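Local coordinates for protein Afp2 (Serratia entomophila, PDB 6RBN) that probably builds, as a myovirus-type tail sheath protein, the contractile sheath around the inner tube of the anti-feeding prophage injection system, seen here in its extended state, at residues 36-41 against 65-70; 45-50 against 82-87; 149-154 against 239-244; 156-161 against 220-225. All blocks are in the same frame, centred on the assembly; numbering follows the deposited sequence.

Contact 1 (36-41 against 65-70); sequences SENTNT and DAFYTS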
# COMPACT_ATOMS: atom_id res chain seq x y z
N SER C 36 75.68 -69.38 -19.31
CA SER C 36 74.81 -70.51 -19.58
C SER C 36 75.55 -71.83 -19.37
O SER C 36 74.96 -72.83 -18.95
CB SER C 36 74.26 -70.42 -21.00
OG SER C 36 75.30 -70.53 -21.95
N GLU C 37 76.85 -71.85 -19.67
CA GLU C 37 77.71 -73.00 -19.43
C GLU C 37 78.24 -72.99 -18.00
O GLU C 37 79.43 -72.85 -17.73
CB GLU C 37 78.84 -73.02 -20.46
CG GLU C 37 79.59 -74.36 -20.65
CD GLU C 37 80.89 -74.46 -19.86
OE1 GLU C 37 81.54 -73.41 -19.64
OE2 GLU C 37 81.26 -75.58 -19.46
N ASN C 38 77.32 -73.04 -17.04
CA ASN C 38 77.66 -73.13 -15.63
C ASN C 38 77.05 -74.40 -15.05
O ASN C 38 75.96 -74.81 -15.45
CB ASN C 38 77.17 -71.89 -14.87
CG ASN C 38 77.84 -71.73 -13.53
OD1 ASN C 38 78.63 -72.58 -13.11
ND2 ASN C 38 77.55 -70.63 -12.85
N THR C 39 77.75 -75.00 -14.10
CA THR C 39 77.38 -76.32 -13.60
C THR C 39 76.76 -76.29 -12.21
O THR C 39 76.04 -77.23 -11.86
CB THR C 39 78.60 -77.24 -13.58
OG1 THR C 39 79.60 -76.69 -12.71
CG2 THR C 39 79.18 -77.37 -14.98
N ASN C 40 77.02 -75.26 -11.41
CA ASN C 40 76.61 -75.26 -10.01
C ASN C 40 75.55 -74.21 -9.70
O ASN C 40 75.57 -73.58 -8.65
CB ASN C 40 77.82 -75.10 -9.09
CG ASN C 40 78.66 -73.88 -9.42
OD1 ASN C 40 78.32 -73.07 -10.28
ND2 ASN C 40 79.78 -73.74 -8.73
N THR C 41 74.60 -74.02 -10.62
CA THR C 41 73.45 -73.16 -10.37
C THR C 41 72.17 -73.98 -10.41
O THR C 41 72.11 -75.05 -11.01
CB THR C 41 73.36 -72.03 -11.40
OG1 THR C 41 73.27 -72.58 -12.72
CG2 THR C 41 74.56 -71.12 -11.31
N ASP C 65 82.87 -69.35 -7.99
CA ASP C 65 82.45 -68.93 -9.32
C ASP C 65 82.02 -67.46 -9.30
O ASP C 65 81.77 -66.87 -8.24
CB ASP C 65 81.33 -69.84 -9.82
CG ASP C 65 81.17 -69.81 -11.33
OD1 ASP C 65 81.90 -69.05 -12.00
OD2 ASP C 65 80.32 -70.56 -11.85
N ALA C 66 81.95 -66.87 -10.49
CA ALA C 66 81.83 -65.42 -10.63
C ALA C 66 80.48 -64.88 -10.20
O ALA C 66 80.38 -63.69 -9.89
CB ALA C 66 82.12 -65.01 -12.07
N PHE C 67 79.43 -65.70 -10.18
CA PHE C 67 78.14 -65.20 -9.72
C PHE C 67 78.08 -65.14 -8.20
O PHE C 67 77.37 -64.31 -7.65
CB PHE C 67 76.99 -66.06 -10.27
CG PHE C 67 76.89 -67.43 -9.66
CD1 PHE C 67 77.65 -68.48 -10.15
CD2 PHE C 67 75.98 -67.69 -8.64
CE1 PHE C 67 77.55 -69.74 -9.60
CE2 PHE C 67 75.88 -68.95 -8.08
CZ PHE C 67 76.66 -69.97 -8.57
N TYR C 68 78.82 -66.02 -7.52
CA TYR C 68 78.77 -66.06 -6.06
C TYR C 68 79.54 -64.90 -5.46
O TYR C 68 79.08 -64.28 -4.49
CB TYR C 68 79.32 -67.38 -5.54
CG TYR C 68 79.16 -67.56 -4.05
CD1 TYR C 68 77.95 -67.95 -3.50
CD2 TYR C 68 80.22 -67.30 -3.18
CE1 TYR C 68 77.80 -68.11 -2.15
CE2 TYR C 68 80.08 -67.45 -1.82
CZ TYR C 68 78.86 -67.85 -1.31
OH TYR C 68 78.71 -68.01 0.05
N THR C 69 80.72 -64.59 -6.00
CA THR C 69 81.52 -63.50 -5.48
C THR C 69 80.93 -62.14 -5.84
O THR C 69 81.24 -61.15 -5.17
CB THR C 69 82.95 -63.60 -6.00
OG1 THR C 69 82.94 -63.47 -7.42
CG2 THR C 69 83.54 -64.93 -5.63
N SER C 70 80.10 -62.07 -6.88
CA SER C 70 79.42 -60.83 -7.19
C SER C 70 78.31 -60.54 -6.20
O SER C 70 78.14 -59.40 -5.76
CB SER C 70 78.86 -60.88 -8.61
OG SER C 70 79.91 -61.00 -9.55
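The ring of F67 is the hub of this contact. Over one face stands T41 CG2, 3.9 Å from the ring centroid and shifted toward the rim, a CH-pi contact. At the edge, close to the ring plane, lie the amide end of N40 and D65 OD2, while the N38 amide approaches obliquely, its ND2 3.4 Å from F67 CE1. Y59 adds a second aromatic ring, meeting F67 edge-to-face.

The other flat groups are the N38 amide and the D65 carboxylate. Both side chains hold CG anti to the backbone N and so reach across the gap tip to tip, their planes 78° apart. At the amide tip D65 OD2 lies 2.9 Å from N38 ND2. The other carboxylate oxygen turns back to its own chain, where A66 N donates to D65 OD1 at 2.7 Å from above the carboxylate plane. F67 takes the crowded first torsion (chi1 71°), with CG between the backbone N and the carbonyl carbon, and this swings the ring toward the loop.

The contact joins the loop at the surface to segment 65-70, which leads into helix 66-75. Segment 36-41 follows strand 30-34 and leads toward strand 46-49. F67, itself buried, fills the place between this loop and the sheet: it also packs on L84 of strand 82-86, and Y34 at the end of strand 30-34 touches both T41 and F67.

Contact 2 (45-50 against 82-87); sequences PIQVFR and CYLVNE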
# COMPACT_ATOMS: atom_id res chain seq x y z
N PRO C 45 65.86 -70.28 -14.61
CA PRO C 45 66.55 -69.25 -15.40
C PRO C 45 66.52 -67.88 -14.75
O PRO C 45 67.45 -67.09 -14.93
CB PRO C 45 65.78 -69.26 -16.73
CG PRO C 45 64.43 -69.75 -16.37
CD PRO C 45 64.61 -70.73 -15.25
N ILE C 46 65.47 -67.57 -14.00
CA ILE C 46 65.32 -66.29 -13.31
C ILE C 46 64.95 -66.59 -11.86
O ILE C 46 63.97 -67.30 -11.60
CB ILE C 46 64.24 -65.40 -13.96
CG1 ILE C 46 64.61 -65.05 -15.40
CG2 ILE C 46 64.05 -64.13 -13.15
CD1 ILE C 46 63.46 -64.46 -16.18
N GLN C 47 65.72 -66.05 -10.92
CA GLN C 47 65.44 -66.24 -9.51
C GLN C 47 65.73 -64.96 -8.74
O GLN C 47 66.59 -64.16 -9.12
CB GLN C 47 66.24 -67.42 -8.94
CG GLN C 47 67.73 -67.33 -9.14
CD GLN C 47 68.43 -68.59 -8.69
OE1 GLN C 47 67.81 -69.49 -8.14
NE2 GLN C 47 69.73 -68.67 -8.95
N VAL C 48 64.97 -64.77 -7.66
CA VAL C 48 64.86 -63.49 -6.96
C VAL C 48 65.39 -63.66 -5.55
O VAL C 48 64.94 -64.54 -4.81
CB VAL C 48 63.40 -63.00 -6.93
CG1 VAL C 48 63.29 -61.67 -6.20
CG2 VAL C 48 62.82 -62.93 -8.33
N PHE C 49 66.32 -62.79 -5.16
CA PHE C 49 66.98 -62.85 -3.85
C PHE C 49 66.83 -61.51 -3.17
O PHE C 49 67.37 -60.51 -3.65
CB PHE C 49 68.45 -63.21 -4.03
CG PHE C 49 68.68 -64.62 -4.48
CD1 PHE C 49 67.83 -65.63 -4.09
CD2 PHE C 49 69.71 -64.92 -5.35
CE1 PHE C 49 68.03 -66.93 -4.52
CE2 PHE C 49 69.90 -66.21 -5.79
CZ PHE C 49 69.06 -67.21 -5.37
N ARG C 50 66.12 -61.48 -2.04
CA ARG C 50 65.83 -60.22 -1.37
C ARG C 50 66.90 -59.80 -0.37
O ARG C 50 67.11 -58.60 -0.17
CB ARG C 50 64.48 -60.30 -0.64
CG ARG C 50 63.30 -60.39 -1.58
CD ARG C 50 61.99 -60.47 -0.81
NE ARG C 50 60.85 -60.56 -1.71
CZ ARG C 50 60.35 -61.71 -2.16
NH1 ARG C 50 60.88 -62.86 -1.79
NH2 ARG C 50 59.30 -61.70 -2.98
N CYS C 82 67.60 -58.47 -5.91
CA CYS C 82 68.44 -58.59 -7.09
C CYS C 82 68.11 -59.91 -7.77
O CYS C 82 67.51 -60.80 -7.17
CB CYS C 82 69.92 -58.52 -6.72
SG CYS C 82 70.42 -59.85 -5.63
N TYR C 83 68.51 -60.01 -9.03
CA TYR C 83 68.07 -61.09 -9.90
C TYR C 83 69.27 -61.83 -10.46
O TYR C 83 70.20 -61.20 -10.98
CB TYR C 83 67.22 -60.53 -11.05
CG TYR C 83 65.90 -59.91 -10.65
CD1 TYR C 83 65.25 -60.26 -9.48
CD2 TYR C 83 65.32 -58.93 -11.43
CE1 TYR C 83 64.06 -59.67 -9.11
CE2 TYR C 83 64.12 -58.34 -11.07
CZ TYR C 83 63.50 -58.72 -9.91
OH TYR C 83 62.31 -58.13 -9.55
N LEU C 84 69.26 -63.16 -10.36
CA LEU C 84 70.17 -64.01 -11.13
C LEU C 84 69.45 -64.49 -12.37
O LEU C 84 68.52 -65.30 -12.29
CB LEU C 84 70.67 -65.20 -10.32
CG LEU C 84 71.82 -64.97 -9.36
CD1 LEU C 84 72.13 -66.26 -8.64
CD2 LEU C 84 73.02 -64.48 -10.15
N VAL C 85 69.88 -64.00 -13.53
CA VAL C 85 69.34 -64.41 -14.82
C VAL C 85 70.49 -64.93 -15.65
O VAL C 85 71.55 -64.31 -15.70
CB VAL C 85 68.63 -63.23 -15.52
CG1 VAL C 85 68.05 -63.66 -16.84
CG2 VAL C 85 67.55 -62.64 -14.63
N ASN C 86 70.31 -66.10 -16.28
CA ASN C 86 71.33 -66.58 -17.20
C ASN C 86 71.37 -65.73 -18.46
O ASN C 86 70.38 -65.09 -18.82
CB ASN C 86 71.12 -68.06 -17.54
CG ASN C 86 69.74 -68.37 -18.06
OD1 ASN C 86 68.89 -67.49 -18.19
ND2 ASN C 86 69.51 -69.64 -18.38
N GLU C 87 72.53 -65.73 -19.12
CA GLU C 87 72.84 -64.77 -20.19
C GLU C 87 71.92 -64.89 -21.40
O GLU C 87 71.82 -63.93 -22.18
CB GLU C 87 74.29 -64.95 -20.64
CG GLU C 87 74.55 -66.30 -21.26
CD GLU C 87 75.97 -66.48 -21.74
OE1 GLU C 87 76.79 -65.56 -21.55
OE2 GLU C 87 76.27 -67.54 -22.33
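Paired main-chain hydrogen bonds hold these two strands together. F49 N donates to C82 O at 3.1 Å, the straightest of the set (167° at the hydrogen) and nearly along the C=O axis; C82 N returns a bond to F49 O at 3.1 Å, from above that carbonyl plane. Two residues along, L84 N meets Q47 O at 3.1 Å in the carbonyl plane, and Q47 N meets L84 O at 3.2 Å. The pairing frays toward P45, whose O receives only a weak bond from N86 N.

F49-C82 and Q47-L84 are therefore the hydrogen-bonded antiparallel pairs, and V48-Y83 and I46-V85 the non-hydrogen-bonded ones. Strand 46-49 is the outermost strand on its side of a mixed six-stranded sheet within the chain, and strand 82-86, antiparallel to it, runs parallel to its next neighbour, strand 30-34.

On the face carrying Q47, F49, C82 and L84, the leucine is central: L84 CD1 lies 3.6 Å from F49 CE2, at the edge of the ring, and 3.4 Å from Q47 NE2. Q47 leaves the backbone in the crowded first torsion and then runs extended beside L84, placing NE2 to hydrogen-bond Y59 OH. C82 and L84 also pack on L71 of helix 66-75, and F55 meets F49 edge-to-face.

On the other face V48 and Y83 point the same way, both valine methyls 3.6 Å from Y83 CE1. I46 lies alongside V85, I46 CG1 3.9 Å from V85 CG2, and both touch A93 of helix 90-97.

Contact 3 (149-154 against 239-244); sequences EYPTSP and RTLEDS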
# COMPACT_ATOMS: atom_id res chain seq x y z
N GLU C 149 85.23 -54.81 -28.38
CA GLU C 149 84.14 -55.74 -28.14
C GLU C 149 82.95 -55.10 -27.44
O GLU C 149 81.91 -55.75 -27.29
CB GLU C 149 84.61 -56.93 -27.31
CG GLU C 149 84.99 -56.58 -25.89
CD GLU C 149 85.42 -57.79 -25.09
OE1 GLU C 149 85.44 -58.90 -25.65
OE2 GLU C 149 85.75 -57.62 -23.90
N TYR C 150 83.08 -53.88 -27.01
CA TYR C 150 82.08 -53.20 -26.21
C TYR C 150 81.16 -52.35 -27.08
O TYR C 150 81.56 -51.91 -28.16
CB TYR C 150 82.76 -52.32 -25.17
CG TYR C 150 83.62 -53.10 -24.23
CD1 TYR C 150 83.06 -53.83 -23.20
CD2 TYR C 150 85.00 -53.11 -24.37
CE1 TYR C 150 83.85 -54.55 -22.34
CE2 TYR C 150 85.80 -53.83 -23.52
CZ TYR C 150 85.21 -54.55 -22.50
OH TYR C 150 86.00 -55.27 -21.64
N PRO C 151 79.92 -52.12 -26.64
CA PRO C 151 79.02 -51.23 -27.39
C PRO C 151 79.45 -49.77 -27.35
O PRO C 151 80.37 -49.40 -26.63
CB PRO C 151 77.67 -51.43 -26.70
CG PRO C 151 77.77 -52.76 -26.06
CD PRO C 151 79.18 -52.89 -25.62
N THR C 152 78.78 -48.93 -28.14
CA THR C 152 79.06 -47.50 -28.18
C THR C 152 77.89 -46.72 -27.58
O THR C 152 77.80 -45.49 -27.73
CB THR C 152 79.37 -47.08 -29.62
OG1 THR C 152 80.11 -48.12 -30.26
CG2 THR C 152 80.29 -45.85 -29.66
N SER C 153 77.00 -47.41 -26.90
CA SER C 153 75.82 -46.81 -26.31
C SER C 153 76.20 -45.99 -25.08
O SER C 153 77.17 -46.32 -24.39
CB SER C 153 74.82 -47.89 -25.92
OG SER C 153 75.34 -48.67 -24.86
N PRO C 154 75.44 -44.94 -24.77
CA PRO C 154 75.69 -44.17 -23.54
C PRO C 154 75.16 -44.79 -22.27
O PRO C 154 75.06 -44.10 -21.26
CB PRO C 154 74.97 -42.85 -23.83
CG PRO C 154 73.88 -43.22 -24.74
CD PRO C 154 74.43 -44.29 -25.62
N ARG C 239 82.98 -42.11 -16.42
CA ARG C 239 82.54 -41.86 -17.79
C ARG C 239 81.84 -43.08 -18.38
O ARG C 239 82.00 -44.21 -17.92
CB ARG C 239 83.74 -41.46 -18.65
CG ARG C 239 84.25 -40.06 -18.42
CD ARG C 239 85.60 -39.89 -19.07
NE ARG C 239 86.15 -38.56 -18.90
CZ ARG C 239 86.22 -37.65 -19.86
NH1 ARG C 239 85.83 -37.95 -21.09
NH2 ARG C 239 86.73 -36.45 -19.61
N THR C 240 81.07 -42.83 -19.44
CA THR C 240 80.32 -43.85 -20.15
C THR C 240 81.05 -44.23 -21.44
O THR C 240 82.15 -43.75 -21.72
CB THR C 240 78.90 -43.39 -20.48
OG1 THR C 240 78.95 -42.21 -21.29
CG2 THR C 240 78.12 -43.08 -19.22
N LEU C 241 80.42 -45.09 -22.23
CA LEU C 241 80.99 -45.55 -23.49
C LEU C 241 80.82 -44.54 -24.63
O LEU C 241 81.40 -44.74 -25.69
CB LEU C 241 80.36 -46.88 -23.89
CG LEU C 241 80.77 -48.08 -23.05
CD1 LEU C 241 79.90 -49.28 -23.33
CD2 LEU C 241 82.20 -48.41 -23.38
N GLU C 242 80.04 -43.48 -24.43
CA GLU C 242 79.90 -42.42 -25.42
C GLU C 242 80.52 -41.15 -24.89
O GLU C 242 80.12 -40.65 -23.83
CB GLU C 242 78.43 -42.18 -25.78
CG GLU C 242 78.27 -41.07 -26.80
CD GLU C 242 76.84 -40.84 -27.22
OE1 GLU C 242 75.96 -41.57 -26.74
OE2 GLU C 242 76.59 -39.93 -28.03
N ASP C 243 81.51 -40.62 -25.61
CA ASP C 243 82.18 -39.39 -25.22
C ASP C 243 81.59 -38.21 -26.00
O ASP C 243 82.17 -37.69 -26.95
CB ASP C 243 83.68 -39.51 -25.43
CG ASP C 243 84.44 -38.33 -24.87
OD1 ASP C 243 84.58 -38.24 -23.64
OD2 ASP C 243 84.91 -37.49 -25.67
N SER C 244 80.40 -37.80 -25.57
CA SER C 244 79.73 -36.64 -26.12
C SER C 244 79.56 -35.60 -25.02
O SER C 244 79.77 -35.87 -23.84
CB SER C 244 78.37 -37.01 -26.71
OG SER C 244 77.49 -37.48 -25.70
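L241 forms the tight half of this contact. Its CG stands anti to the carbonyl carbon, and the side chain lodges against the main chain of the facing loop: L241 CB is 3.3 Å from S153 O, and L241 CD1 is 3.3 Å from P151 O. The branch ends spread to apolar neighbours, CD1 toward P151 CD and L241 CD2 to within 4.3 Å of Y150 CB. T240 sits just before it, its CG2 3.8 Å from P154 O, while T240 OG1 is hydrogen-bonded to W247 O.

The open side belongs to T152, which is exposed, and to the side chain of E242; P154, partly exposed, stands between them and the leucine core. E242 is fully extended, CG anti to the backbone N (chi1 180°), and runs beside the P154 ring, its OE1 3.3 Å from P154 CD. T152 meets the other segment mainly through its O, 3.9 Å from E242 CB.

The two segments exchange no hydrogen bonds. This is a loop-on-loop contact centred on one leucine: the approach to strand 156-157, in the subtilisin-like family region of the sheath protein, meets the connection that leads on from roughly that region toward helix 250-267.

Contact 4 (156-161 against 220-225); sequences GAVFYP and KALNMI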
# COMPACT_ATOMS: atom_id res chain seq x y z
N GLY C 156 76.38 -47.66 -20.71
CA GLY C 156 77.29 -48.65 -20.19
C GLY C 156 78.62 -48.06 -19.80
O GLY C 156 79.00 -46.97 -20.23
N ALA C 157 79.33 -48.81 -18.96
CA ALA C 157 80.71 -48.53 -18.59
C ALA C 157 81.40 -49.85 -18.31
O ALA C 157 80.75 -50.87 -18.09
CB ALA C 157 80.79 -47.59 -17.39
N VAL C 158 82.74 -49.84 -18.31
CA VAL C 158 83.50 -51.07 -18.46
C VAL C 158 84.16 -51.52 -17.16
O VAL C 158 84.07 -52.70 -16.83
CB VAL C 158 84.54 -50.91 -19.60
CG1 VAL C 158 85.33 -52.18 -19.77
CG2 VAL C 158 83.81 -50.60 -20.87
N PHE C 159 84.83 -50.62 -16.42
CA PHE C 159 85.42 -50.91 -15.10
C PHE C 159 86.45 -52.04 -15.12
O PHE C 159 86.10 -53.17 -14.78
CB PHE C 159 84.33 -51.21 -14.06
CG PHE C 159 83.43 -50.05 -13.80
CD1 PHE C 159 83.84 -49.01 -12.99
CD2 PHE C 159 82.18 -49.99 -14.37
CE1 PHE C 159 83.02 -47.94 -12.75
CE2 PHE C 159 81.35 -48.93 -14.13
CZ PHE C 159 81.77 -47.90 -13.32
N TYR C 160 87.67 -51.77 -15.63
CA TYR C 160 88.62 -52.84 -15.94
C TYR C 160 89.06 -53.73 -14.77
O TYR C 160 88.78 -54.94 -14.83
CB TYR C 160 89.82 -52.25 -16.70
CG TYR C 160 91.06 -53.12 -16.69
CD1 TYR C 160 91.11 -54.31 -17.39
CD2 TYR C 160 92.19 -52.71 -16.00
CE1 TYR C 160 92.25 -55.09 -17.37
CE2 TYR C 160 93.33 -53.48 -15.99
CZ TYR C 160 93.36 -54.66 -16.67
OH TYR C 160 94.50 -55.43 -16.65
N PRO C 161 89.77 -53.25 -13.73
CA PRO C 161 90.58 -54.18 -12.93
C PRO C 161 89.80 -55.13 -12.03
O PRO C 161 88.98 -54.72 -11.21
CB PRO C 161 91.43 -53.24 -12.06
CG PRO C 161 91.27 -51.90 -12.64
CD PRO C 161 89.89 -51.89 -13.19
N LYS C 220 86.21 -44.53 -25.00
CA LYS C 220 85.28 -45.53 -24.49
C LYS C 220 85.57 -45.90 -23.04
O LYS C 220 84.97 -46.85 -22.52
CB LYS C 220 85.27 -46.75 -25.40
CG LYS C 220 84.66 -46.44 -26.76
CD LYS C 220 84.69 -47.63 -27.69
CE LYS C 220 83.68 -48.67 -27.28
NZ LYS C 220 83.61 -49.78 -28.27
N ALA C 221 86.50 -45.20 -22.39
CA ALA C 221 86.47 -45.00 -20.94
C ALA C 221 86.53 -46.24 -20.04
O ALA C 221 85.49 -46.65 -19.53
CB ALA C 221 85.23 -44.19 -20.57
N LEU C 222 87.70 -46.89 -19.92
CA LEU C 222 87.83 -48.08 -19.07
C LEU C 222 87.43 -47.93 -17.61
O LEU C 222 87.06 -48.95 -17.03
CB LEU C 222 89.26 -48.63 -19.08
CG LEU C 222 89.64 -49.66 -20.13
CD1 LEU C 222 91.07 -50.10 -19.92
CD2 LEU C 222 88.75 -50.85 -19.96
N ASN C 223 87.51 -46.74 -17.00
CA ASN C 223 87.03 -46.48 -15.63
C ASN C 223 87.71 -47.37 -14.58
O ASN C 223 87.09 -48.27 -14.01
CB ASN C 223 85.51 -46.60 -15.52
CG ASN C 223 84.79 -45.45 -16.16
OD1 ASN C 223 85.19 -44.30 -16.03
ND2 ASN C 223 83.70 -45.75 -16.86
N MET C 224 89.00 -47.12 -14.35
CA MET C 224 89.86 -47.84 -13.42
C MET C 224 89.32 -48.05 -12.00
O MET C 224 88.51 -47.26 -11.51
CB MET C 224 91.19 -47.11 -13.30
CG MET C 224 92.22 -47.50 -14.32
SD MET C 224 91.73 -47.41 -16.03
CE MET C 224 91.77 -49.15 -16.40
N ILE C 225 89.78 -49.11 -11.36
CA ILE C 225 89.51 -49.40 -9.95
C ILE C 225 90.86 -49.40 -9.25
O ILE C 225 91.68 -50.31 -9.46
CB ILE C 225 88.80 -50.75 -9.76
CG1 ILE C 225 87.44 -50.73 -10.45
CG2 ILE C 225 88.65 -51.07 -8.29
CD1 ILE C 225 86.77 -52.07 -10.49
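F159 and N223 both have positive phi (59° each) where the chains are closest, F159 CA and N223 CA 4.7 Å apart. The F159 first torsion (chi1 -64°), with CG anti to the carbonyl carbon, sets the ring beneath N223 CB, which lies over one face, 4.2 Å from the F159 ring centroid, as a CH-pi contact. N223 turns in the same sense (chi1 -73°), carrying its amide to where ND2 lies beside A157 CB and hydrogen-bonds R239 O. Y160 has CG instead anti to its backbone N, so that the end of its ring leads away from segment 220-225.

L222 O is the polar centre between the segments and takes two donors. Y160 N bonds to it at 3.2 Å from above the carbonyl plane; F159 N lies closer, 2.9 Å from L222 O, but is badly angled and gives only a weak bond. F159 CA adds a nearly straight C-H...O contact to N223 O.

Apolar groups close around this centre. L222 CD2 reaches V158 CG1 and Y160 CB, at 3.7 Å from each. The M224 chain bends back at chi2 and chi3, setting its CE 3.6 Å from Y160 CD2, obliquely to the ring. P161 CD rests 3.8 Å from I225 CB.

From strand 156-157, at the border of the mixed sheet within the chain, the chain runs on, buried, beside the segment leading into strand 225-226. I250 of helix 250-267 touches A157, F159 and N223; helix 173-187 covers F159 and I225, and helix 210-216 covers L222 and M224.

How the contacts relate
Contacts 2 and 4 are buried, contact 3 partly so, and contact 1 lies at the surface. Contacts 2 and 4 reach opposite borders of the same mixed sheet, yet one is regular strand pairing and the other an irregular side-by-side run whose hydrogen bonds share one carbonyl. Contact 1 sets polar side chains and a CH-pi methyl round one ring, whereas contact 3 lays a leucine against carbonyl oxygens without hydrogen bonds between its segments. Contact 1 adjoins contact 2, S36 OG probably hydrogen-bonding E87 OE2. Contacts 3 and 4, centres 10 Å apart, are linked by probable hydrogen bonds, among them Y150 O with K220 NZ. Contacts 1 and 4 stay about 11 Å apart between nearest atoms.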